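Local coordinates for protein putative phosphatase (PDB 3SD7) that is a putative phosphatase of the haloacid dehalogenase-like hydrolase family that probably cleaves phosphate esters, at residues A[174-178]-A[179-183]; A[218-222]-A[223-227]. All coordinates share one frame; numbering follows the deposited sequence. Where two conformers were deposited one is given.

Interaction 1 (A[174-178]-A[179-183]); sequences YVLDL and CNVKD
Asn180 N stands over the flat carbonyl group of Asp177, 72° out of its plane, and donates to Asp177 O at 3.2 Å. Within the helix, the ring of Tyr174 carries Leu178 CG over one face, offset toward the rim. The bond to Asp177 O belongs to a Schellman motif closing helix 168-179: Asn180 has positive phi (53°), and the chain turns back so that Val181 N reaches Leu176 O in a weak bond of 3.5 Å. Leu176 O is a shared acceptor, with Cys179 N bound weakly at 3.0 Å and a water donating at 2.9 Å; that water also donates to Val181 O, bridging the two sides of the turn. The apolar contact that accompanies the motif joins the same two residues, Leu176 and Val181. Val181 CG2 lies anti to its own carbonyl carbon, which brings it against Leu176 CD2 at an oblique crossing. Both side chains also touch Ile31 and Val187 of the central parallel sheet of this Rossmann-like fold. Cys179 SG lies beside its own backbone N (chi1 -68°), 3.7 Å from Val175 O.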
loop_
_atom_site.group_PDB
_atom_site.type_symbol
_atom_site.label_atom_id
_atom_site.label_comp_id
_atom_site.label_asym_id
_atom_site.label_seq_id
_atom_site.Cartn_x
_atom_site.Cartn_y
_atom_site.Cartn_z
ATOM N N TYR A 174 -10.883 0.961 -11.760
ATOM C CA TYR A 174 -10.774 -0.366 -12.373
ATOM C C TYR A 174 -11.456 -1.436 -11.523
ATOM O O TYR A 174 -12.228 -2.235 -12.015
ATOM C CB TYR A 174 -9.286 -0.746 -12.624
ATOM C CG TYR A 174 -9.108 -2.185 -13.097
ATOM C CD1 TYR A 174 -9.398 -2.555 -14.408
ATOM C CD2 TYR A 174 -8.679 -3.168 -12.231
ATOM C CE1 TYR A 174 -9.253 -3.884 -14.826
ATOM C CE2 TYR A 174 -8.537 -4.488 -12.645
ATOM C CZ TYR A 174 -8.820 -4.836 -13.917
ATOM O OH TYR A 174 -8.661 -6.164 -14.300
ATOM N N VAL A 175 -11.201 -1.415 -10.217
ATOM C CA VAL A 175 -11.706 -2.446 -9.358
ATOM C C VAL A 175 -13.218 -2.296 -9.118
ATOM O O VAL A 175 -13.936 -3.288 -9.064
ATOM C CB VAL A 175 -10.759 -2.556 -8.108
ATOM C CG1 VAL A 175 -11.228 -1.646 -6.991
ATOM C CG2 VAL A 175 -10.610 -3.958 -7.695
ATOM N N LEU A 176 -13.724 -1.059 -9.040
ATOM C CA LEU A 176 -15.173 -0.847 -8.971
ATOM C C LEU A 176 -15.877 -1.283 -10.256
ATOM O O LEU A 176 -17.008 -1.802 -10.224
ATOM C CB LEU A 176 -15.513 0.625 -8.709
ATOM C CG LEU A 176 -15.192 1.142 -7.323
ATOM C CD1 LEU A 176 -15.653 2.601 -7.281
ATOM C CD2 LEU A 176 -15.878 0.298 -6.239
ATOM N N ASP A 177 -15.236 -1.053 -11.403
ATOM C CA ASP A 177 -15.841 -1.451 -12.650
ATOM C C ASP A 177 -16.004 -2.979 -12.682
ATOM O O ASP A 177 -16.962 -3.463 -13.244
ATOM C CB ASP A 177 -15.053 -0.945 -13.847
ATOM C CG ASP A 177 -15.177 0.582 -14.044
ATOM O OD1 ASP A 177 -16.064 1.212 -13.430
ATOM O OD2 ASP A 177 -14.391 1.136 -14.830
ATOM N N LEU A 178 -15.090 -3.719 -12.062
ATOM C CA LEU A 178 -15.189 -5.191 -12.031
ATOM C C LEU A 178 -16.393 -5.653 -11.213
ATOM O O LEU A 178 -16.912 -6.736 -11.447
ATOM C CB LEU A 178 -13.945 -5.835 -11.420
ATOM C CG LEU A 178 -12.628 -5.681 -12.166
ATOM C CD1 LEU A 178 -11.489 -6.256 -11.319
ATOM C CD2 LEU A 178 -12.711 -6.311 -13.588
ATOM N N CYS A 179 -16.813 -4.828 -10.257
ATOM C CA CYS A 179 -17.924 -5.146 -9.377
ATOM C C CYS A 179 -19.235 -4.675 -9.923
ATOM O O CYS A 179 -20.272 -4.983 -9.324
ATOM C CB CYS A 179 -17.715 -4.530 -8.008
ATOM S SG CYS A 179 -16.310 -5.303 -7.118
ATOM N N ASN A 180 -19.185 -3.954 -11.045
ATOM C CA ASN A 180 -20.358 -3.412 -11.695
ATOM C C ASN A 180 -21.144 -2.618 -10.677
ATOM O O ASN A 180 -22.309 -2.879 -10.462
ATOM C CB ASN A 180 -21.215 -4.539 -12.262
ATOM C CG ASN A 180 -20.481 -5.357 -13.319
ATOM O OD1 ASN A 180 -19.840 -4.808 -14.220
ATOM N ND2 ASN A 180 -20.584 -6.679 -13.217
ATOM N N VAL A 181 -20.474 -1.674 -10.026
ATOM C CA VAL A 181 -21.118 -0.859 -8.994
ATOM C C VAL A 181 -21.997 0.240 -9.555
ATOM O O VAL A 181 -21.619 0.897 -10.529
ATOM C CB VAL A 181 -20.084 -0.162 -8.127
ATOM C CG1 VAL A 181 -20.767 0.864 -7.202
ATOM C CG2 VAL A 181 -19.304 -1.182 -7.332
ATOM N N LYS A 182 -23.167 0.419 -8.932
ATOM C CA LYS A 182 -24.059 1.527 -9.231
ATOM C C LYS A 182 -24.114 2.511 -8.056
ATOM O O LYS A 182 -23.920 3.716 -8.257
ATOM C CB LYS A 182 -25.470 1.049 -9.538
ATOM C CG LYS A 182 -26.551 2.124 -9.259
ATOM C CD LYS A 182 -26.396 3.409 -10.110
ATOM C CE LYS A 182 -27.414 4.494 -9.696
ATOM N NZ LYS A 182 -27.466 5.656 -10.638
ATOM N N ASP A 183 -24.398 2.022 -6.839
ATOM C CA ASP A 183 -24.522 2.940 -5.696
ATOM C C ASP A 183 -23.181 3.200 -5.082
ATOM O O ASP A 183 -22.793 2.518 -4.108
ATOM C CB ASP A 183 -25.489 2.441 -4.611
ATOM C CG ASP A 183 -25.769 3.515 -3.524
ATOM O OD1 ASP A 183 -25.188 4.633 -3.573
ATOM O OD2 ASP A 183 -26.575 3.250 -2.612
HETATM O O HOH W 1 -18.938 -0.195 -11.642
#

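Interaction 2 (A[218-222]-A[223-227]); sequences EEISE and SEPTY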
loop_
_atom_site.group_PDB
_atom_site.type_symbol
_atom_site.label_atom_id
_atom_site.label_comp_id
_atom_site.label_asym_id
_atom_site.label_seq_id
_atom_site.Cartn_x
_atom_site.Cartn_y
_atom_site.Cartn_z
ATOM N N GLU A 218 -0.504 15.198 9.921
ATOM C CA GLU A 218 -0.479 16.421 9.141
ATOM C C GLU A 218 -0.955 16.134 7.719
ATOM O O GLU A 218 -1.842 16.813 7.216
ATOM C CB GLU A 218 0.937 17.033 9.136
ATOM C CG GLU A 218 1.079 18.303 8.391
ATOM C CD GLU A 218 2.503 18.879 8.505
ATOM O OE1 GLU A 218 3.437 18.148 8.889
ATOM O OE2 GLU A 218 2.685 20.007 8.175
ATOM N N GLU A 219 -0.368 15.118 7.091
ATOM C CA GLU A 219 -0.725 14.766 5.721
ATOM C C GLU A 219 -2.168 14.314 5.587
ATOM O O GLU A 219 -2.890 14.774 4.715
ATOM C CB GLU A 219 0.213 13.665 5.205
ATOM C CG GLU A 219 -0.169 13.177 3.809
ATOM C CD GLU A 219 0.757 12.134 3.292
ATOM O OE1 GLU A 219 1.966 12.412 3.200
ATOM O OE2 GLU A 219 0.292 11.030 2.970
ATOM N N ILE A 220 -2.559 13.389 6.443
ATOM C CA ILE A 220 -3.889 12.800 6.370
ATOM C C ILE A 220 -4.961 13.859 6.656
ATOM O O ILE A 220 -5.906 14.012 5.867
ATOM C CB ILE A 220 -4.012 11.580 7.309
ATOM C CG1 ILE A 220 -3.088 10.445 6.845
ATOM C CG2 ILE A 220 -5.499 11.124 7.376
ATOM C CD1 ILE A 220 -3.360 9.906 5.402
ATOM N N SER A 221 -4.784 14.627 7.729
ATOM C CA SER A 221 -5.774 15.628 8.100
ATOM C C SER A 221 -5.932 16.676 7.014
ATOM O O SER A 221 -7.050 17.118 6.727
ATOM C CB SER A 221 -5.473 16.260 9.462
ATOM O OG SER A 221 -4.282 17.017 9.455
ATOM N N GLU A 222 -4.827 17.055 6.383
ATOM C CA GLU A 222 -4.875 18.040 5.322
ATOM C C GLU A 222 -5.575 17.534 4.046
ATOM O O GLU A 222 -6.077 18.350 3.268
ATOM C CB GLU A 222 -3.484 18.642 5.095
ATOM C CG GLU A 222 -3.054 19.488 6.343
ATOM C CD GLU A 222 -1.646 20.091 6.255
ATOM O OE1 GLU A 222 -0.808 19.593 5.476
ATOM O OE2 GLU A 222 -1.370 21.048 7.005
ATOM N N SER A 223 -5.610 16.207 3.856
ATOM C CA SER A 223 -6.297 15.587 2.710
ATOM C C SER A 223 -7.813 15.505 2.944
ATOM O O SER A 223 -8.576 15.225 2.018
ATOM C CB SER A 223 -5.737 14.183 2.426
ATOM O OG SER A 223 -6.100 13.250 3.438
ATOM N N GLU A 224 -8.234 15.722 4.191
ATOM C CA GLU A 224 -9.660 15.748 4.565
ATOM C C GLU A 224 -10.478 14.485 4.203
ATOM O O GLU A 224 -11.507 14.579 3.521
ATOM C CB GLU A 224 -10.335 17.006 3.997
ATOM C CG GLU A 224 -9.767 18.293 4.576
ATOM C CD GLU A 224 -10.313 19.566 3.943
ATOM O OE1 GLU A 224 -11.176 19.506 3.028
ATOM O OE2 GLU A 224 -9.863 20.650 4.380
ATOM N N PRO A 225 -10.046 13.318 4.696
ATOM C CA PRO A 225 -10.828 12.106 4.449
ATOM C C PRO A 225 -12.149 12.148 5.211
ATOM O O PRO A 225 -12.361 13.028 6.054
ATOM C CB PRO A 225 -9.954 10.990 5.022
ATOM C CG PRO A 225 -9.148 11.653 6.075
ATOM C CD PRO A 225 -8.900 13.056 5.586
ATOM N N THR A 226 -13.024 11.192 4.928
ATOM C CA THR A 226 -14.321 11.137 5.597
ATOM C C THR A 226 -14.098 10.836 7.066
ATOM O O THR A 226 -14.784 11.403 7.925
ATOM C CB THR A 226 -15.233 10.101 4.976
ATOM O OG1 THR A 226 -15.138 10.186 3.551
ATOM C CG2 THR A 226 -16.694 10.301 5.436
ATOM N N TYR A 227 -13.134 9.965 7.348
ATOM C CA TYR A 227 -12.800 9.558 8.705
ATOM C C TYR A 227 -11.301 9.382 8.864
ATOM O O TYR A 227 -10.594 9.062 7.893
ATOM C CB TYR A 227 -13.435 8.195 9.016
ATOM C CG TYR A 227 -14.891 8.050 8.618
ATOM C CD1 TYR A 227 -15.918 8.448 9.462
ATOM C CD2 TYR A 227 -15.231 7.484 7.391
ATOM C CE1 TYR A 227 -17.250 8.295 9.084
ATOM C CE2 TYR A 227 -16.556 7.328 7.011
ATOM C CZ TYR A 227 -17.553 7.735 7.848
ATOM O OH TYR A 227 -18.873 7.574 7.439
#
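Ser223 and Ile220 meet at the C-terminal end of helix 217-223, a helix stop in which Glu224 takes positive phi (56°) and Pro225 follows. Backbone bonds come first. Glu224 N donates to Ser221 O at 3.1 Å, while its contact with Ile220 O is a weak hydrogen bond. The 6→1 bond of a Schellman motif is absent because Pro225 has no N-H; its CD sits 3.2 Å from Ile220 O instead. Ser223 N also binds Ile220 O at 3.0 Å, from well above the carbonyl plane, and makes a weak bond to Glu219 O. Beyond the helix end, Lys201 NZ donates to the backbone carbonyl of Glu224.

The side-chain hydrogen bond is Ser223 OG to Ile220 O, 2.6 Å, in the carbonyl plane and on a lone pair. A chi1 of 70° places OG between the backbone N and the carbonyl carbon, facing back into the helix. Ser223 was modelled in two conformers, so this bond holds for one of them and is doubtful for the other.

Among charged groups, Glu219 points elsewhere, to a salt bridge with Arg193 and a hydrogen bond from the backbone N of Lys194. Apolar packing completes the turn. Pro225, like Ser223, rests on Ile197 of helix 194-203, and the proline ring crosses the Ile220 side chain at about a right angle, with Pro225 CG 3.9 Å from Ile220 CG2.

From the N terminus, the chain forms strands 31-34, 128-133 and 155-159 of the parallel sheet before interaction 1, which ends helix 168-179 and starts the loop to strand 187-191. That strand leads to Asp192, a ligand of the bound sodium with Asp37. After helix 194-203 and strand 206-210 comes interaction 2, which leads from helix 217-223 to strand 227-229, one of the two outermost strands. Each contact closes a local helix end; the two are in series, neither nested nor crossed, with centres about 25 Å apart and nearest atoms about 13 Å apart. Interaction 1 joins its helix to strands 31-34, 187-191, 128-133 and 155-159, interaction 2 to helix 194-203 and strand 206-210.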